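Local coordinates for glideosome-associated protein 50 (Plasmodium falciparum 3D7, PDB 3TGH), which is a component of the glideosome, the machinery of parasite gliding and host-cell invasion, and probably anchors it in the inner membrane complex, at residues A[19-24]-A[291-296]; A[75-80]-A[128-133]; A[183-188]-A[322-327]; A[278-283]-A[287-292]. One frame throughout, in Å; residues are numbered along the deposited sequence.

Contact 1: A[19-24]-A[291-296]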
loop_
_atom_site.group_PDB
_atom_site.type_symbol
_atom_site.label_atom_id
_atom_site.label_comp_id
_atom_site.label_asym_id
_atom_site.label_seq_id
_atom_site.Cartn_x
_atom_site.Cartn_y
_atom_site.Cartn_z
ATOM N N GLN A 19 -17.220 7.829 -1.838
ATOM C CA GLN A 19 -16.724 6.805 -0.909
ATOM C C GLN A 19 -17.699 5.635 -0.809
ATOM O O GLN A 19 -17.292 4.468 -0.837
ATOM C CB GLN A 19 -16.486 7.366 0.496
ATOM C CG GLN A 19 -15.761 6.365 1.421
ATOM C CD GLN A 19 -16.074 6.531 2.911
ATOM O OE1 GLN A 19 -17.123 7.055 3.295
ATOM N NE2 GLN A 19 -15.170 6.041 3.755
ATOM N N ILE A 20 -18.981 5.964 -0.692
ATOM C CA ILE A 20 -20.035 4.979 -0.455
ATOM C C ILE A 20 -20.296 4.142 -1.712
ATOM O O ILE A 20 -20.453 2.921 -1.629
ATOM C CB ILE A 20 -21.352 5.668 -0.007
ATOM C CG1 ILE A 20 -21.137 6.498 1.268
ATOM C CG2 ILE A 20 -22.458 4.639 0.226
ATOM C CD1 ILE A 20 -20.600 5.704 2.443
ATOM N N LEU A 21 -20.338 4.804 -2.866
ATOM C CA LEU A 21 -20.486 4.113 -4.146
ATOM C C LEU A 21 -19.293 3.190 -4.381
ATOM O O LEU A 21 -19.457 2.040 -4.777
ATOM C CB LEU A 21 -20.616 5.132 -5.288
ATOM C CG LEU A 21 -20.870 4.597 -6.701
ATOM C CD1 LEU A 21 -22.121 3.729 -6.738
ATOM C CD2 LEU A 21 -20.976 5.748 -7.701
ATOM N N ASN A 22 -18.090 3.697 -4.115
ATOM C CA ASN A 22 -16.872 2.918 -4.286
ATOM C C ASN A 22 -16.859 1.684 -3.379
ATOM O O ASN A 22 -16.472 0.598 -3.812
ATOM C CB ASN A 22 -15.636 3.801 -4.029
ATOM C CG ASN A 22 -14.391 3.291 -4.723
ATOM O OD1 ASN A 22 -14.467 2.678 -5.784
ATOM N ND2 ASN A 22 -13.230 3.556 -4.132
ATOM N N ALA A 23 -17.305 1.855 -2.134
ATOM C CA ALA A 23 -17.364 0.761 -1.159
ATOM C C ALA A 23 -18.247 -0.395 -1.635
ATOM O O ALA A 23 -17.935 -1.564 -1.401
ATOM C CB ALA A 23 -17.857 1.282 0.196
ATOM N N LYS A 24 -19.340 -0.063 -2.308
ATOM C CA LYS A 24 -20.250 -1.069 -2.860
ATOM C C LYS A 24 -19.524 -1.962 -3.872
ATOM O O LYS A 24 -19.561 -3.191 -3.766
ATOM C CB LYS A 24 -21.476 -0.366 -3.466
ATOM C CG LYS A 24 -22.309 -1.166 -4.456
ATOM C CD LYS A 24 -23.342 -0.254 -5.127
ATOM C CE LYS A 24 -23.688 -0.698 -6.538
ATOM N NZ LYS A 24 -24.544 0.324 -7.223
ATOM N N VAL A 291 -10.320 -0.484 -11.266
ATOM C CA VAL A 291 -11.774 -0.503 -11.265
ATOM C C VAL A 291 -12.316 0.888 -10.990
ATOM O O VAL A 291 -11.920 1.541 -10.017
ATOM C CB VAL A 291 -12.324 -1.473 -10.193
ATOM C CG1 VAL A 291 -13.840 -1.488 -10.227
ATOM C CG2 VAL A 291 -11.756 -2.874 -10.404
ATOM N N SER A 292 -13.204 1.345 -11.867
ATOM C CA SER A 292 -13.872 2.627 -11.712
ATOM C C SER A 292 -15.249 2.446 -11.087
ATOM O O SER A 292 -16.036 1.608 -11.530
ATOM C CB SER A 292 -14.013 3.332 -13.072
ATOM O OG SER A 292 -14.942 4.391 -12.990
ATOM N N SER A 293 -15.541 3.268 -10.080
ATOM C CA SER A 293 -16.832 3.264 -9.390
ATOM C C SER A 293 -17.979 3.832 -10.228
ATOM O O SER A 293 -19.133 3.797 -9.796
ATOM C CB SER A 293 -16.740 4.074 -8.094
ATOM O OG SER A 293 -16.571 5.460 -8.364
ATOM N N LYS A 294 -17.670 4.364 -11.407
ATOM C CA LYS A 294 -18.700 4.939 -12.275
ATOM C C LYS A 294 -19.774 3.888 -12.545
ATOM O O LYS A 294 -20.959 4.141 -12.338
ATOM C CB LYS A 294 -18.093 5.443 -13.588
ATOM C CG LYS A 294 -18.789 6.668 -14.164
ATOM C CD LYS A 294 -18.117 7.965 -13.719
ATOM C CE LYS A 294 -16.914 8.301 -14.586
ATOM N NZ LYS A 294 -16.445 9.690 -14.360
ATOM N N LYS A 295 -19.354 2.705 -12.990
ATOM C CA LYS A 295 -20.272 1.564 -13.132
ATOM C C LYS A 295 -19.624 0.217 -12.800
ATOM O O LYS A 295 -20.057 -0.828 -13.283
ATOM C CB LYS A 295 -20.912 1.552 -14.526
ATOM C CG LYS A 295 -19.967 1.822 -15.691
ATOM C CD LYS A 295 -20.723 1.878 -17.026
ATOM C CE LYS A 295 -21.651 3.095 -17.123
ATOM N NZ LYS A 295 -22.430 3.119 -18.397
ATOM N N GLY A 296 -18.600 0.247 -11.947
ATOM C CA GLY A 296 -17.920 -0.973 -11.507
ATOM C C GLY A 296 -17.192 -1.687 -12.626
ATOM O O GLY A 296 -17.085 -2.906 -12.628
#

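Contact 2: A[75-80]-A[128-133]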
loop_
_atom_site.group_PDB
_atom_site.type_symbol
_atom_site.label_atom_id
_atom_site.label_comp_id
_atom_site.label_asym_id
_atom_site.label_seq_id
_atom_site.Cartn_x
_atom_site.Cartn_y
_atom_site.Cartn_z
ATOM N N PRO A 75 -7.334 -9.234 6.525
ATOM C CA PRO A 75 -6.377 -8.191 6.892
ATOM C C PRO A 75 -6.515 -6.941 6.043
ATOM O O PRO A 75 -6.788 -7.042 4.852
ATOM C CB PRO A 75 -5.018 -8.852 6.629
ATOM C CG PRO A 75 -5.289 -10.302 6.748
ATOM C CD PRO A 75 -6.650 -10.486 6.163
ATOM N N PHE A 76 -6.343 -5.790 6.690
ATOM C CA PHE A 76 -6.315 -4.472 6.063
ATOM C C PHE A 76 -4.970 -3.854 6.462
ATOM O O PHE A 76 -4.847 -3.240 7.538
ATOM C CB PHE A 76 -7.495 -3.649 6.588
ATOM C CG PHE A 76 -7.682 -2.320 5.901
ATOM C CD1 PHE A 76 -8.488 -2.213 4.775
ATOM C CD2 PHE A 76 -7.116 -1.172 6.423
ATOM C CE1 PHE A 76 -8.684 -0.984 4.156
ATOM C CE2 PHE A 76 -7.305 0.063 5.800
ATOM C CZ PHE A 76 -8.085 0.147 4.666
ATOM N N PHE A 77 -3.953 -4.079 5.626
ATOM C CA PHE A 77 -2.582 -3.654 5.903
ATOM C C PHE A 77 -2.488 -2.209 5.462
ATOM O O PHE A 77 -2.590 -1.915 4.263
ATOM C CB PHE A 77 -1.555 -4.459 5.103
ATOM C CG PHE A 77 -1.491 -5.921 5.462
ATOM C CD1 PHE A 77 -0.864 -6.334 6.625
ATOM C CD2 PHE A 77 -2.013 -6.879 4.609
ATOM C CE1 PHE A 77 -0.798 -7.685 6.949
ATOM C CE2 PHE A 77 -1.952 -8.226 4.929
ATOM C CZ PHE A 77 -1.343 -8.627 6.097
ATOM N N THR A 78 -2.300 -1.310 6.413
ATOM C CA THR A 78 -2.299 0.098 6.081
ATOM C C THR A 78 -1.038 0.827 6.528
ATOM O O THR A 78 -0.208 0.293 7.257
ATOM C CB THR A 78 -3.571 0.789 6.607
ATOM O OG1 THR A 78 -3.653 2.093 6.015
ATOM C CG2 THR A 78 -3.561 0.906 8.118
ATOM N N VAL A 79 -0.877 2.037 5.997
ATOM C CA VAL A 79 0.168 2.958 6.400
ATOM C C VAL A 79 -0.468 4.333 6.556
ATOM O O VAL A 79 -1.598 4.558 6.121
ATOM C CB VAL A 79 1.279 3.089 5.333
ATOM C CG1 VAL A 79 2.049 1.787 5.191
ATOM C CG2 VAL A 79 0.686 3.514 3.985
ATOM N N LEU A 80 0.274 5.240 7.176
ATOM C CA LEU A 80 -0.157 6.618 7.307
ATOM C C LEU A 80 0.288 7.437 6.113
ATOM O O LEU A 80 1.362 7.219 5.537
ATOM C CB LEU A 80 0.425 7.236 8.576
ATOM C CG LEU A 80 -0.452 7.205 9.835
ATOM C CD1 LEU A 80 -1.417 6.041 9.928
ATOM C CD2 LEU A 80 0.379 7.377 11.070
ATOM N N TYR A 128 6.786 -1.356 8.183
ATOM C CA TYR A 128 6.822 -2.786 8.534
ATOM C C TYR A 128 6.835 -3.648 7.265
ATOM O O TYR A 128 6.958 -3.133 6.146
ATOM C CB TYR A 128 5.639 -3.155 9.463
ATOM C CG TYR A 128 4.252 -2.976 8.859
ATOM C CD1 TYR A 128 3.641 -1.728 8.834
ATOM C CD2 TYR A 128 3.544 -4.068 8.340
ATOM C CE1 TYR A 128 2.395 -1.547 8.276
ATOM C CE2 TYR A 128 2.276 -3.908 7.791
ATOM C CZ TYR A 128 1.713 -2.634 7.746
ATOM O OH TYR A 128 0.459 -2.461 7.213
ATOM N N HIS A 129 6.747 -4.962 7.434
ATOM C CA HIS A 129 6.744 -5.883 6.294
ATOM C C HIS A 129 5.833 -7.054 6.570
ATOM O O HIS A 129 5.503 -7.331 7.723
ATOM C CB HIS A 129 8.155 -6.395 6.013
ATOM C CG HIS A 129 8.843 -6.916 7.232
ATOM N ND1 HIS A 129 9.716 -6.153 7.973
ATOM C CD2 HIS A 129 8.732 -8.101 7.883
ATOM C CE1 HIS A 129 10.151 -6.858 9.002
ATOM N NE2 HIS A 129 9.572 -8.046 8.968
ATOM N N TYR A 130 5.444 -7.729 5.494
ATOM C CA TYR A 130 4.622 -8.931 5.541
ATOM C C TYR A 130 5.127 -9.850 4.431
ATOM O O TYR A 130 5.070 -9.513 3.251
ATOM C CB TYR A 130 3.150 -8.569 5.333
ATOM C CG TYR A 130 2.219 -9.744 5.120
ATOM C CD1 TYR A 130 2.057 -10.715 6.101
ATOM C CD2 TYR A 130 1.470 -9.863 3.944
ATOM C CE1 TYR A 130 1.192 -11.795 5.911
ATOM C CE2 TYR A 130 0.605 -10.937 3.745
ATOM C CZ TYR A 130 0.472 -11.896 4.731
ATOM O OH TYR A 130 -0.388 -12.952 4.535
ATOM N N PHE A 131 5.666 -10.995 4.822
ATOM C CA PHE A 131 6.172 -11.971 3.868
ATOM C C PHE A 131 5.198 -13.124 3.843
ATOM O O PHE A 131 4.781 -13.610 4.896
ATOM C CB PHE A 131 7.544 -12.486 4.299
ATOM C CG PHE A 131 8.679 -11.569 3.951
ATOM C CD1 PHE A 131 8.830 -10.349 4.595
ATOM C CD2 PHE A 131 9.621 -11.941 3.002
ATOM C CE1 PHE A 131 9.882 -9.500 4.271
ATOM C CE2 PHE A 131 10.679 -11.100 2.682
ATOM C CZ PHE A 131 10.813 -9.883 3.319
ATOM N N THR A 132 4.836 -13.563 2.645
ATOM C CA THR A 132 3.911 -14.667 2.490
ATOM C C THR A 132 4.315 -15.531 1.293
ATOM O O THR A 132 5.335 -15.283 0.648
ATOM C CB THR A 132 2.456 -14.160 2.370
ATOM O OG1 THR A 132 1.552 -15.271 2.454
ATOM C CG2 THR A 132 2.238 -13.377 1.064
ATOM N N HIS A 133 3.530 -16.566 1.030
ATOM C CA HIS A 133 3.823 -17.493 -0.055
ATOM C C HIS A 133 2.552 -18.192 -0.510
ATOM O O HIS A 133 1.559 -18.228 0.220
ATOM C CB HIS A 133 4.846 -18.533 0.399
ATOM C CG HIS A 133 4.382 -19.360 1.559
ATOM N ND1 HIS A 133 3.865 -20.627 1.407
ATOM C CD2 HIS A 133 4.331 -19.089 2.885
ATOM C CE1 HIS A 133 3.527 -21.108 2.590
ATOM N NE2 HIS A 133 3.798 -20.195 3.503
#

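Contact 3: A[183-188]-A[322-327]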
loop_
_atom_site.group_PDB
_atom_site.type_symbol
_atom_site.label_atom_id
_atom_site.label_comp_id
_atom_site.label_asym_id
_atom_site.label_seq_id
_atom_site.Cartn_x
_atom_site.Cartn_y
_atom_site.Cartn_z
ATOM N N LEU A 183 14.635 -4.851 2.070
ATOM C CA LEU A 183 14.874 -5.072 0.647
ATOM C C LEU A 183 16.015 -6.062 0.425
ATOM O O LEU A 183 15.951 -6.894 -0.484
ATOM C CB LEU A 183 15.160 -3.743 -0.067
ATOM C CG LEU A 183 13.955 -2.804 -0.182
ATOM C CD1 LEU A 183 14.434 -1.389 -0.575
ATOM C CD2 LEU A 183 12.929 -3.312 -1.173
ATOM N N SER A 184 17.040 -5.987 1.270
ATOM C CA SER A 184 18.166 -6.923 1.217
ATOM C C SER A 184 17.730 -8.377 1.419
ATOM O O SER A 184 18.247 -9.283 0.763
ATOM C CB SER A 184 19.211 -6.556 2.269
ATOM O OG SER A 184 20.346 -7.391 2.158
ATOM N N VAL A 185 16.780 -8.592 2.323
ATOM C CA VAL A 185 16.225 -9.927 2.556
ATOM C C VAL A 185 15.311 -10.335 1.403
ATOM O O VAL A 185 15.423 -11.446 0.884
ATOM C CB VAL A 185 15.471 -10.006 3.896
ATOM C CG1 VAL A 185 14.723 -11.337 4.031
ATOM C CG2 VAL A 185 16.440 -9.814 5.061
ATOM N N ALA A 186 14.425 -9.434 0.985
ATOM C CA ALA A 186 13.475 -9.721 -0.091
ATOM C C ALA A 186 14.187 -10.163 -1.368
ATOM O O ALA A 186 13.714 -11.067 -2.062
ATOM C CB ALA A 186 12.578 -8.502 -0.365
ATOM N N LYS A 187 15.320 -9.526 -1.667
ATOM C CA LYS A 187 16.180 -9.898 -2.804
ATOM C C LYS A 187 16.581 -11.365 -2.803
ATOM O O LYS A 187 16.736 -11.977 -3.863
ATOM C CB LYS A 187 17.478 -9.075 -2.792
ATOM C CG LYS A 187 17.342 -7.694 -3.346
ATOM C CD LYS A 187 18.521 -6.811 -2.958
ATOM C CE LYS A 187 19.772 -7.161 -3.730
ATOM N NZ LYS A 187 20.874 -6.209 -3.414
ATOM N N LYS A 188 16.778 -11.913 -1.611
ATOM C CA LYS A 188 17.270 -13.274 -1.454
ATOM C C LYS A 188 16.158 -14.325 -1.400
ATOM O O LYS A 188 16.407 -15.487 -1.713
ATOM C CB LYS A 188 18.117 -13.368 -0.183
ATOM C CG LYS A 188 19.380 -12.511 -0.195
ATOM C CD LYS A 188 20.456 -13.106 -1.094
ATOM C CE LYS A 188 21.852 -12.677 -0.665
ATOM N NZ LYS A 188 22.908 -13.370 -1.458
ATOM N N ALA A 322 16.024 -14.179 9.388
ATOM C CA ALA A 322 16.671 -13.785 10.636
ATOM C C ALA A 322 17.394 -12.435 10.553
ATOM O O ALA A 322 17.737 -11.873 11.596
ATOM C CB ALA A 322 17.640 -14.878 11.110
ATOM N N ALA A 323 17.615 -11.924 9.340
ATOM C CA ALA A 323 18.232 -10.607 9.128
ATOM C C ALA A 323 17.206 -9.474 9.014
ATOM O O ALA A 323 17.582 -8.301 8.907
ATOM C CB ALA A 323 19.110 -10.629 7.877
ATOM N N LEU A 324 15.920 -9.810 9.023
ATOM C CA LEU A 324 14.877 -8.783 8.973
ATOM C C LEU A 324 14.888 -7.958 10.255
ATOM O O LEU A 324 15.200 -8.474 11.326
ATOM C CB LEU A 324 13.488 -9.398 8.774
ATOM C CG LEU A 324 13.108 -9.918 7.391
ATOM C CD1 LEU A 324 11.864 -10.807 7.512
ATOM C CD2 LEU A 324 12.873 -8.781 6.397
ATOM N N PRO A 325 14.553 -6.662 10.152
ATOM C CA PRO A 325 14.480 -5.847 11.354
ATOM C C PRO A 325 13.261 -6.210 12.189
ATOM O O PRO A 325 12.233 -6.617 11.634
ATOM C CB PRO A 325 14.353 -4.424 10.805
ATOM C CG PRO A 325 13.731 -4.592 9.479
ATOM C CD PRO A 325 14.248 -5.885 8.936
ATOM N N ASN A 326 13.380 -6.076 13.506
ATOM C CA ASN A 326 12.253 -6.328 14.401
ATOM C C ASN A 326 11.142 -5.326 14.117
ATOM O O ASN A 326 11.411 -4.154 13.842
ATOM C CB ASN A 326 12.684 -6.241 15.870
ATOM C CG ASN A 326 13.622 -7.363 16.268
ATOM O OD1 ASN A 326 14.058 -8.144 15.425
ATOM N ND2 ASN A 326 13.936 -7.449 17.555
ATOM N N VAL A 327 9.897 -5.788 14.151
ATOM C CA VAL A 327 8.764 -4.894 13.965
ATOM C C VAL A 327 8.300 -4.458 15.344
ATOM O O VAL A 327 7.620 -5.206 16.051
ATOM C CB VAL A 327 7.619 -5.556 13.168
ATOM C CG1 VAL A 327 6.378 -4.655 13.152
ATOM C CG2 VAL A 327 8.083 -5.837 11.745
#

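Contact 4: A[278-283]-A[287-292]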
loop_
_atom_site.group_PDB
_atom_site.type_symbol
_atom_site.label_atom_id
_atom_site.label_comp_id
_atom_site.label_asym_id
_atom_site.label_seq_id
_atom_site.Cartn_x
_atom_site.Cartn_y
_atom_site.Cartn_z
ATOM N N VAL A 278 -7.408 -4.202 -8.030
ATOM C CA VAL A 278 -7.306 -5.593 -7.636
ATOM C C VAL A 278 -6.073 -6.181 -8.325
ATOM O O VAL A 278 -5.857 -5.971 -9.521
ATOM C CB VAL A 278 -8.573 -6.379 -7.998
ATOM C CG1 VAL A 278 -8.403 -7.850 -7.628
ATOM C CG2 VAL A 278 -9.782 -5.777 -7.283
ATOM N N HIS A 279 -5.257 -6.901 -7.560
ATOM C CA HIS A 279 -3.979 -7.407 -8.049
ATOM C C HIS A 279 -3.975 -8.915 -7.905
ATOM O O HIS A 279 -4.459 -9.439 -6.909
ATOM C CB HIS A 279 -2.809 -6.837 -7.249
ATOM C CG HIS A 279 -2.862 -5.358 -7.042
ATOM N ND1 HIS A 279 -2.213 -4.466 -7.866
ATOM C CD2 HIS A 279 -3.467 -4.615 -6.084
ATOM C CE1 HIS A 279 -2.421 -3.235 -7.429
ATOM N NE2 HIS A 279 -3.179 -3.299 -6.349
ATOM N N GLU A 280 -3.413 -9.593 -8.898
ATOM C CA GLU A 280 -3.339 -11.049 -8.912
ATOM C C GLU A 280 -1.886 -11.485 -9.155
ATOM O O GLU A 280 -1.301 -11.161 -10.192
ATOM C CB GLU A 280 -4.263 -11.611 -10.006
ATOM C CG GLU A 280 -5.727 -11.119 -9.926
ATOM C CD GLU A 280 -6.566 -11.416 -11.178
ATOM O OE1 GLU A 280 -6.027 -11.904 -12.198
ATOM O OE2 GLU A 280 -7.784 -11.144 -11.141
ATOM N N LEU A 281 -1.305 -12.205 -8.197
ATOM C CA LEU A 281 0.038 -12.774 -8.353
ATOM C C LEU A 281 -0.117 -14.219 -8.799
ATOM O O LEU A 281 -0.902 -14.966 -8.209
ATOM C CB LEU A 281 0.820 -12.744 -7.041
ATOM C CG LEU A 281 1.503 -11.445 -6.607
ATOM C CD1 LEU A 281 0.594 -10.264 -6.732
ATOM C CD2 LEU A 281 2.013 -11.594 -5.178
ATOM N N SER A 282 0.634 -14.611 -9.826
ATOM C CA SER A 282 0.573 -15.970 -10.362
ATOM C C SER A 282 1.950 -16.423 -10.835
ATOM O O SER A 282 2.926 -15.679 -10.736
ATOM C CB SER A 282 -0.423 -16.034 -11.530
ATOM O OG SER A 282 0.087 -15.387 -12.690
ATOM N N ASN A 283 2.022 -17.638 -11.370
ATOM C CA ASN A 283 3.273 -18.159 -11.921
ATOM C C ASN A 283 3.832 -17.290 -13.049
ATOM O O ASN A 283 5.040 -17.261 -13.267
ATOM C CB ASN A 283 3.122 -19.626 -12.383
ATOM C CG ASN A 283 1.997 -19.829 -13.388
ATOM O OD1 ASN A 283 1.195 -18.930 -13.643
ATOM N ND2 ASN A 283 1.933 -21.026 -13.961
ATOM N N VAL A 287 -0.976 -9.287 -12.443
ATOM C CA VAL A 287 -2.024 -8.619 -13.203
ATOM C C VAL A 287 -2.721 -7.652 -12.257
ATOM O O VAL A 287 -3.187 -8.053 -11.189
ATOM C CB VAL A 287 -3.047 -9.624 -13.773
ATOM C CG1 VAL A 287 -4.174 -8.893 -14.487
ATOM C CG2 VAL A 287 -2.367 -10.602 -14.724
ATOM N N THR A 288 -2.769 -6.379 -12.643
ATOM C CA THR A 288 -3.445 -5.356 -11.870
ATOM C C THR A 288 -4.649 -4.853 -12.658
ATOM O O THR A 288 -4.516 -4.480 -13.825
ATOM C CB THR A 288 -2.499 -4.179 -11.567
ATOM O OG1 THR A 288 -1.422 -4.637 -10.738
ATOM C CG2 THR A 288 -3.243 -3.046 -10.858
ATOM N N LYS A 289 -5.818 -4.869 -12.024
ATOM C CA LYS A 289 -7.041 -4.354 -12.625
ATOM C C LYS A 289 -7.482 -3.077 -11.917
ATOM O O LYS A 289 -7.667 -3.049 -10.687
ATOM C CB LYS A 289 -8.156 -5.400 -12.562
ATOM C CG LYS A 289 -7.914 -6.618 -13.439
ATOM C CD LYS A 289 -9.002 -7.660 -13.234
ATOM C CE LYS A 289 -8.623 -9.010 -13.834
ATOM N NZ LYS A 289 -9.638 -10.066 -13.518
ATOM N N PHE A 290 -7.624 -2.013 -12.699
ATOM C CA PHE A 290 -8.095 -0.732 -12.190
ATOM C C PHE A 290 -9.602 -0.656 -12.371
ATOM O O PHE A 290 -10.098 -0.748 -13.491
ATOM C CB PHE A 290 -7.425 0.418 -12.939
ATOM C CG PHE A 290 -5.966 0.558 -12.644
ATOM C CD1 PHE A 290 -5.028 -0.225 -13.310
ATOM C CD2 PHE A 290 -5.525 1.472 -11.695
ATOM C CE1 PHE A 290 -3.674 -0.103 -13.027
ATOM C CE2 PHE A 290 -4.180 1.608 -11.411
ATOM C CZ PHE A 290 -3.248 0.823 -12.079
ATOM N N VAL A 291 -10.320 -0.484 -11.266
ATOM C CA VAL A 291 -11.774 -0.503 -11.265
ATOM C C VAL A 291 -12.316 0.888 -10.990
ATOM O O VAL A 291 -11.920 1.541 -10.017
ATOM C CB VAL A 291 -12.324 -1.473 -10.193
ATOM C CG1 VAL A 291 -13.840 -1.488 -10.227
ATOM C CG2 VAL A 291 -11.756 -2.874 -10.404
ATOM N N SER A 292 -13.204 1.345 -11.867
ATOM C CA SER A 292 -13.872 2.627 -11.712
ATOM C C SER A 292 -15.249 2.446 -11.087
ATOM O O SER A 292 -16.036 1.608 -11.530
ATOM C CB SER A 292 -14.013 3.332 -13.072
ATOM O OG SER A 292 -14.942 4.391 -12.990
#

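Contact 1: A[19-24]-A[291-296]
Leu21 and Asn22, on a helix that covers one sheet of the metallophosphoesterase fold, close over Ser293 where strand 285-292 gives way to a turn. The contact is a compact example of how the outer helical layer of such an alpha/beta sandwich is fitted to a strand end: it is small, touches a single residue of the turn and relies on van der Waals packing. Backbones come near enough for this at Asn22 and Ser293, whose CA atoms are 5.1 Å apart. From Leu21, the CD2 methyl is the leading atom and rests 3.4 Å from Ser293 O, with CG just behind it; the leucine methyl packs against the carbonyl oxygen. On the next helical position the side chain of Asn22 swings CG away from its own backbone N (chi1 -156°) and runs past Ser293, so that OD1 lies 3.5 Å from Ser293 CB, which also sits over Asn22 CA at 4.0 Å. The two ends of the amide fare differently. ND2 is gripped by two main-chain carbonyls, Gly275 O and Gly253 O, which should fix the rotation of the group, whereas OD1 is buried against the serine methylene and has no polar partner in the model. Ser293 turns its hydroxyl to Ile274 O, just ahead of strand 275-282, while its CB faces Asn22 and its carbonyl O faces Leu21. The turn is braced by an ST turn, in which Lys294 N donates to Ser292 OG at 3.2 Å and 161°, while the same hydroxyl is bonded to Asp273 OD2.

Contact 2: A[75-80]-A[128-133]
Tyr128 and Phe77 meet because chi1 of 63° lodges CG of the tyrosine between its backbone N and carbonyl carbon, sending the ring across to the other strand. Two residues on, Tyr130 has CG opposite its backbone N and turns a face of its ring to the CZ end of Phe77. The phenol of Tyr128 reaches past the edge of Phe77, and its OH donates to Thr78 O at 2.8 Å, tilted 27° from the carbonyl plane. That OH also lies 3.5 Å from Phe77 CB, and the nearby Thr78 N, at 3.1 Å, is badly angled for a bond. Phe77 and Tyr130 form an offset stack with centroids 4.6 Å apart and planes at 28°; Phe77 CZ stands 3.6 Å above the tyrosine ring, over its centre. The Tyr128 ring, which carries the bonded hydroxyl, is also stacked on Phe156 of the adjoining strand. Strands 75-78 and 128-136 belong to different sheets, and the axes of the two short segments pass 9.6 Å apart, too far for main-chain pairing. Aromatic side chains fill that gap, the arrangement of the facing sheets in the core of the metallophosphoesterase beta sandwich.

Contact 3: A[183-188]-A[322-327]
The side chains of Val185 and Leu324 cross at about a right angle, where the chain that follows helix 317-321 lies along helix 169-189, one of the outer helices of the metallophosphoesterase alpha/beta sandwich. The pair illustrates how an irregular segment can be packed on a helix through small aliphatic groups. Val185 points its CB toward the loop. Against the side of its isopropyl group lies a single branch of the leucine: CD2 sits over Val185 CB at 3.8 Å and is equally far, 3.9 Å, from CG1 and CG2. The CG of Leu324 follows close behind, 4.0 Å from Val185 CG1. With chi1 at -75°, the leucine carries CG on the side remote from its own carbonyl carbon, which brings the side chain round to the helix although its first bond does not aim there. Beyond Val185, the same leucine packs on His129 and Phe131 of strand 128-136, so it bridges helix and sheet. Pro325 continues along the helix, against Asp178, Ser181 and Gln182. Elsewhere on the helix, Leu183 packs on Ile155 and Ala186 on Ala153, while Lys187 makes a salt bridge to Asp223. The geometry is that of ordinary apolar packing, placed nearer the surface than the core and distant from the annotated metal sites. Ala323 adds the last touch: its CB lies 4.0 Å from Val185 CG2, the methyl that also meets Leu324 CD2.

Contact 4: A[278-283]-A[287-292]
The imidazole of His279 has Thr288 OG1 at its edge, near the ring plane, hydrogen-bonded to ND1 at 3.0 Å, while the ring is stacked with Phe6 of the neighbouring strand and its NE2 is bonded to Ser8 OG. Thr288 CG2 lies well off the ring plane, 3.5 Å from His279 CE1. The second flat group, the Glu280 carboxylate, receives Lys289 NZ at OE2, 3.2 Å away on the syn side and 27° out of its plane; this holds for the modelled conformer, one of two. The lysine stretches out straight from CG onward (chi2 175°) and the glutamate is drawn out likewise, which carries NZ and OE2 together; Glu33 is a further salt-bridge partner of Lys289. Beneath them lies an antiparallel hairpin: Val278 with Lys289 and Glu280 with Val287 are hydrogen-bonded pairs, while His279 and Thr288 form the non-hydrogen-bonded pair between. Lys289 N to Val278 O, 2.7 Å and 177°, is almost straight, and Glu280 N reaches Val287 O at 2.8 Å. The chemistry is split by face: a hydroxyl-imidazole hydrogen bond beside Ile248 on the inner side, and the Glu280-Lys289 salt bridge among valines on the other, where Lys289 probably tempers the closeness of Glu280 and Glu33.

Contacts 1 and 4 share Val291 and Ser292, so a single strand, 285-292, serves first as hairpin partner and then leads into the turn on which helix 17-32 packs; their centres are about 17 Å apart. Contact 2 reaches the same sheet from within and joins it to the facing one, its centre about 17 Å from that of contact 4. Contacts 2 and 3 touch directly: Phe131 CE1 lies 3.7 Å from Leu324 CD2, so the edge strand of the second sheet links the core to the loop outside. Contacts 1 and 3, with centres about 37 Å apart, lie on opposite sides of the chain's centre. All four are away from the metal-binding residues His172 and His233.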